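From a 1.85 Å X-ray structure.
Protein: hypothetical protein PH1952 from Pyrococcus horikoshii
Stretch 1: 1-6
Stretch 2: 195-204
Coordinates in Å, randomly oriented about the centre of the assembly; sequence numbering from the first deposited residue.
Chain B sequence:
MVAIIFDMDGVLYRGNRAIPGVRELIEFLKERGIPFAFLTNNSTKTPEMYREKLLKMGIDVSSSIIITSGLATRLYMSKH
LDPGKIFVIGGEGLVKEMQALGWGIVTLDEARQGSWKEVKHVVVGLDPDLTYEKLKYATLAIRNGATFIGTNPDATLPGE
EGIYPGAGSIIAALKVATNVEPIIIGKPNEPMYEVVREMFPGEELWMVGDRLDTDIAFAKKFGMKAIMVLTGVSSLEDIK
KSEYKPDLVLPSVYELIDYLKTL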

ATOM      1  N   MET B   1     -10.484   8.592 -40.694  1.00 37.57           N
ATOM      2  CA  MET B   1      -9.025   8.373 -40.548  1.00 35.77           C
ATOM      3  C   MET B   1      -8.743   7.780 -39.179  1.00 33.21           C
ATOM      4  O   MET B   1      -8.451   8.491 -38.209  1.00 31.46           O
ATOM      5  CB  MET B   1      -8.279   9.697 -40.719  1.00 39.80           C
ATOM      6  CG  MET B   1      -8.730  10.501 -41.935  1.00 43.76           C
ATOM      7  SD  MET B   1      -8.994   9.430 -43.368  1.00 49.87           S
ATOM      8  CE  MET B   1      -7.303   9.281 -43.992  1.00 47.36           C
ATOM      9  N   VAL B   2      -8.868   6.460 -39.117  1.00 29.13           N
ATOM     10  CA  VAL B   2      -8.668   5.704 -37.894  1.00 26.31           C
ATOM     11  C   VAL B   2      -7.203   5.437 -37.541  1.00 22.88           C
ATOM     12  O   VAL B   2      -6.379   5.152 -38.408  1.00 20.73           O
ATOM     13  CB  VAL B   2      -9.394   4.350 -37.999  1.00 26.63           C
ATOM     14  CG1 VAL B   2      -9.099   3.485 -36.764  1.00 27.16           C
ATOM     15  CG2 VAL B   2     -10.893   4.568 -38.130  1.00 28.83           C
ATOM     16  N   ALA B   3      -6.913   5.525 -36.245  1.00 22.34           N
ATOM     17  CA  ALA B   3      -5.592   5.253 -35.689  1.00 20.97           C
ATOM     18  C   ALA B   3      -5.853   4.197 -34.620  1.00 20.00           C
ATOM     19  O   ALA B   3      -6.800   4.317 -33.842  1.00 19.42           O
ATOM     20  CB  ALA B   3      -4.978   6.526 -35.066  1.00 20.59           C
ATOM     21  N   ILE B   4      -5.031   3.158 -34.582  1.00 18.07           N
ATOM     22  CA  ILE B   4      -5.250   2.099 -33.614  1.00 17.27           C
ATOM     23  C   ILE B   4      -4.166   2.059 -32.544  1.00 16.01           C
ATOM     24  O   ILE B   4      -2.973   2.039 -32.840  1.00 15.20           O
ATOM     25  CB  ILE B   4      -5.346   0.721 -34.327  1.00 18.26           C
ATOM     26  CG1 ILE B   4      -6.373   0.796 -35.471  1.00 17.19           C
ATOM     27  CG2 ILE B   4      -5.757  -0.359 -33.325  1.00 19.91           C
ATOM     28  CD1 ILE B   4      -6.475  -0.466 -36.310  1.00 15.33           C
ATOM     29  N   ILE B   5      -4.605   2.061 -31.292  1.00 16.35           N
ATOM     30  CA  ILE B   5      -3.700   2.019 -30.151  1.00 14.15           C
ATOM     31  C   ILE B   5      -3.752   0.610 -29.544  1.00 16.24           C
ATOM     32  O   ILE B   5      -4.835   0.103 -29.238  1.00 17.51           O
ATOM     33  CB  ILE B   5      -4.136   3.048 -29.079  1.00 17.00           C
ATOM     34  CG1 ILE B   5      -4.401   4.409 -29.732  1.00 15.57           C
ATOM     35  CG2 ILE B   5      -3.064   3.162 -27.995  1.00 15.24           C
ATOM     36  CD1 ILE B   5      -3.221   4.984 -30.491  1.00 16.11           C
ATOM     37  N   PHE B   6      -2.590  -0.022 -29.379  1.00 14.93           N
ATOM     38  CA  PHE B   6      -2.530  -1.372 -28.814  1.00 14.70           C
ATOM     39  C   PHE B   6      -1.826  -1.477 -27.472  1.00 15.49           C
ATOM     40  O   PHE B   6      -0.727  -0.944 -27.287  1.00 14.41           O
ATOM     41  CB  PHE B   6      -1.776  -2.351 -29.723  1.00 14.23           C
ATOM     42  CG  PHE B   6      -2.359  -2.514 -31.098  1.00 15.99           C
ATOM     43  CD1 PHE B   6      -2.058  -1.606 -32.102  1.00 16.69           C
ATOM     44  CD2 PHE B   6      -3.172  -3.605 -31.398  1.00 15.06           C
ATOM     45  CE1 PHE B   6      -2.548  -1.782 -33.392  1.00 17.98           C
ATOM     46  CE2 PHE B   6      -3.670  -3.791 -32.687  1.00 17.30           C
ATOM     47  CZ  PHE B   6      -3.355  -2.876 -33.685  1.00 16.76           C
ATOM     48  N   VAL B 195      -1.476  12.189 -24.074  1.00 19.60           N
ATOM     49  CA  VAL B 195      -0.293  11.831 -24.856  1.00 21.35           C
ATOM     50  C   VAL B 195      -0.650  11.191 -26.200  1.00 20.40           C
ATOM     51  O   VAL B 195      -0.059  11.517 -27.227  1.00 21.46           O
ATOM     52  CB  VAL B 195       0.633  10.884 -24.064  1.00 20.86           C
ATOM     53  CG1 VAL B 195       1.753  10.382 -24.957  1.00 21.60           C
ATOM     54  CG2 VAL B 195       1.223  11.630 -22.876  1.00 19.50           C
ATOM     55  N   VAL B 196      -1.614  10.277 -26.187  1.00 21.08           N
ATOM     56  CA  VAL B 196      -2.057   9.617 -27.414  1.00 20.81           C
ATOM     57  C   VAL B 196      -2.603  10.659 -28.387  1.00 22.27           C
ATOM     58  O   VAL B 196      -2.284  10.649 -29.570  1.00 22.30           O
ATOM     59  CB  VAL B 196      -3.171   8.574 -27.117  1.00 18.98           C
ATOM     60  CG1 VAL B 196      -3.806   8.094 -28.419  1.00 17.52           C
ATOM     61  CG2 VAL B 196      -2.592   7.389 -26.348  1.00 18.97           C
ATOM     62  N   ARG B 197      -3.428  11.560 -27.865  1.00 24.31           N
ATOM     63  CA  ARG B 197      -4.047  12.613 -28.663  1.00 26.55           C
ATOM     64  C   ARG B 197      -3.065  13.543 -29.329  1.00 28.77           C
ATOM     65  O   ARG B 197      -3.273  14.002 -30.451  1.00 30.34           O
ATOM     66  CB  ARG B 197      -4.986  13.444 -27.795  1.00 27.17           C
ATOM     67  CG  ARG B 197      -6.420  13.142 -28.065  1.00 27.85           C
ATOM     68  CD  ARG B 197      -6.685  13.317 -29.537  1.00 29.01           C
ATOM     69  NE  ARG B 197      -7.939  12.704 -29.920  1.00 30.39           N
ATOM     70  CZ  ARG B 197      -8.211  12.225 -31.125  1.00 30.65           C
ATOM     71  NH1 ARG B 197      -7.315  12.272 -32.099  1.00 31.18           N
ATOM     72  NH2 ARG B 197      -9.401  11.709 -31.341  1.00 30.30           N
ATOM     73  N   GLU B 198      -2.010  13.844 -28.594  1.00 29.30           N
ATOM     74  CA  GLU B 198      -0.943  14.714 -29.040  1.00 29.68           C
ATOM     75  C   GLU B 198      -0.236  14.085 -30.247  1.00 29.39           C
ATOM     76  O   GLU B 198       0.177  14.777 -31.175  1.00 28.32           O
ATOM     77  CB  GLU B 198       0.021  14.921 -27.847  1.00 32.78           C
ATOM     78  CG  GLU B 198       1.422  15.418 -28.157  1.00 37.70           C
ATOM     79  CD  GLU B 198       1.441  16.760 -28.826  1.00 41.30           C
ATOM     80  OE1 GLU B 198       0.493  17.547 -28.635  1.00 42.08           O
ATOM     81  OE2 GLU B 198       2.415  17.028 -29.561  1.00 45.39           O
ATOM     82  N   MET B 199      -0.132  12.760 -30.237  1.00 28.43           N
ATOM     83  CA  MET B 199       0.523  12.027 -31.324  1.00 27.44           C
ATOM     84  C   MET B 199      -0.397  11.915 -32.549  1.00 28.42           C
ATOM     85  O   MET B 199       0.041  12.048 -33.681  1.00 27.85           O
ATOM     86  CB  MET B 199       0.900  10.624 -30.864  1.00 27.64           C
ATOM     87  CG  MET B 199       1.641   9.816 -31.915  1.00 28.03           C
ATOM     88  SD  MET B 199       2.127   8.180 -31.325  1.00 28.96           S
ATOM     89  CE  MET B 199       2.963   8.621 -29.808  1.00 31.46           C
ATOM     90  N   PHE B 200      -1.673  11.658 -32.299  1.00 27.15           N
ATOM     91  CA  PHE B 200      -2.652  11.535 -33.354  1.00 28.74           C
ATOM     92  C   PHE B 200      -3.759  12.550 -33.070  1.00 31.06           C
ATOM     93  O   PHE B 200      -4.768  12.225 -32.473  1.00 29.85           O
ATOM     94  CB  PHE B 200      -3.233  10.125 -33.363  1.00 29.42           C
ATOM     95  CG  PHE B 200      -2.204   9.036 -33.420  1.00 27.33           C
ATOM     96  CD1 PHE B 200      -1.507   8.771 -34.594  1.00 28.48           C
ATOM     97  CD2 PHE B 200      -1.920   8.287 -32.284  1.00 28.94           C
ATOM     98  CE1 PHE B 200      -0.529   7.769 -34.634  1.00 27.85           C
ATOM     99  CE2 PHE B 200      -0.952   7.291 -32.311  1.00 27.49           C
ATOM    100  CZ  PHE B 200      -0.254   7.032 -33.484  1.00 27.49           C
ATOM    101  N   PRO B 201      -3.592  13.803 -33.513  1.00 31.66           N
ATOM    102  CA  PRO B 201      -4.522  14.932 -33.338  1.00 33.28           C
ATOM    103  C   PRO B 201      -6.021  14.872 -33.671  1.00 33.64           C
ATOM    104  O   PRO B 201      -6.832  15.130 -32.800  1.00 34.72           O
ATOM    105  CB  PRO B 201      -3.822  16.072 -34.085  1.00 33.31           C
ATOM    106  CG  PRO B 201      -2.391  15.783 -33.918  1.00 33.70           C
ATOM    107  CD  PRO B 201      -2.379  14.252 -34.201  1.00 31.72           C
ATOM    108  N   GLY B 202      -6.393  14.531 -34.898  1.00 34.59           N
ATOM    109  CA  GLY B 202      -7.812  14.507 -35.211  1.00 34.66           C
ATOM    110  C   GLY B 202      -8.383  13.157 -35.639  1.00 34.69           C
ATOM    111  O   GLY B 202      -9.495  13.095 -36.136  1.00 36.04           O
ATOM    112  N   GLU B 203      -7.641  12.067 -35.448  1.00 33.13           N
ATOM    113  CA  GLU B 203      -8.085  10.728 -35.864  1.00 31.72           C
ATOM    114  C   GLU B 203      -9.166  10.102 -34.987  1.00 29.90           C
ATOM    115  O   GLU B 203      -9.358  10.482 -33.822  1.00 28.29           O
ATOM    116  CB  GLU B 203      -6.887   9.749 -35.924  1.00 34.11           C
ATOM    117  CG  GLU B 203      -6.020   9.921 -37.163  1.00 36.55           C
ATOM    118  CD  GLU B 203      -4.768  10.683 -36.894  1.00 39.68           C
ATOM    119  OE1 GLU B 203      -3.875  10.624 -37.753  1.00 40.28           O
ATOM    120  OE2 GLU B 203      -4.653  11.330 -35.836  1.00 40.12           O
ATOM    121  N   GLU B 204      -9.836   9.100 -35.554  1.00 28.68           N
ATOM    122  CA  GLU B 204     -10.858   8.364 -34.816  1.00 27.33           C
ATOM    123  C   GLU B 204      -9.969   7.326 -34.160  1.00 25.89           C
ATOM    124  O   GLU B 204      -9.286   6.578 -34.852  1.00 24.59           O
ATOM    125  CB  GLU B 204     -11.828   7.679 -35.770  1.00 29.42           C
ATOM    126  CG  GLU B 204     -12.624   6.594 -35.097  1.00 31.15           C
ATOM    127  CD  GLU B 204     -13.534   5.864 -36.059  1.00 34.46           C
ATOM    128  OE1 GLU B 204     -14.122   4.850 -35.634  1.00 35.19           O
ATOM    129  OE2 GLU B 204     -13.665   6.297 -37.233  1.00 36.94           O
TER

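The N-terminal strand meets the second stretch by pairing through its backbone with the start of a parallel neighbouring strand at Glu-204 and packing alternate side chains against the helix and loop that lead into it. Residues separated by at least 191 positions in sequence are thereby brought together, with 382 Å² of surface buried, both sides summed.

The backbone pairing is centred on Val-2 and Glu-204, whose CA atoms lie 4.6 Å apart. Glu-204 bonds to the residues that flank Val-2, as expected for a parallel bridge: its N donates to Met-1 O (3.1 Å), while its O accepts from Ala-3 N (2.9 Å). Both hydrogen bonds are close to straight, with angles of 157° and 163° at the hydrogen. The same carbonyl also receives a CA-H...O contact, Val-2 CA lying 3.2 Å from Glu-204 O. The side chains of Val-2 and Glu-204 project from the same face of the sheet, where Val-2 CG2 comes within 3.4 Å of Glu-204 OE2; here the aliphatic valine lies beside a carboxylate rather than forming a polar pair with it.

Beyond the bridge, side-chain packing takes over. The alternation of the strand directs Ala-3 and Ile-5 toward the second stretch, whereas Ile-4 points away and makes no contact with it. The small side chain of Ala-3 lies over one face of the Phe-200 ring, its CB 4.1 Å from Phe-200 CG, and also approaches Glu-203, with 3.8 Å between the two CB atoms. Ile-5 contacts Phe-200 as well and also reaches back to the helix: its CD1 is 3.7 Å from Phe-200 CE2 and 3.8 Å from Val-196 CG1. These buried, apolar contacts carry no directional bond and depend on close van der Waals fit. Val-196 and Phe-200 can share Ile-5 because they are four residues apart, about one helical turn, and Phe-200 N still donates to Val-196 O (3.0 Å) although Phe-200 itself has left helical geometry.

The turn from helix to strand is braced within the second stretch by Arg-197, whose guanidinium group gathers backbone carbonyls from the connecting loop. Arg-197 NH1 donates to Phe-200 O at 2.6 Å, and Arg-197 NH2 to Glu-203 O at 2.8 Å. These bonds tie the helix to the residue immediately before Glu-204. Glu-203 also touches the first stretch, where its CG lies 3.0 Å from Met-1 O, a tight contact but not a hydrogen bond.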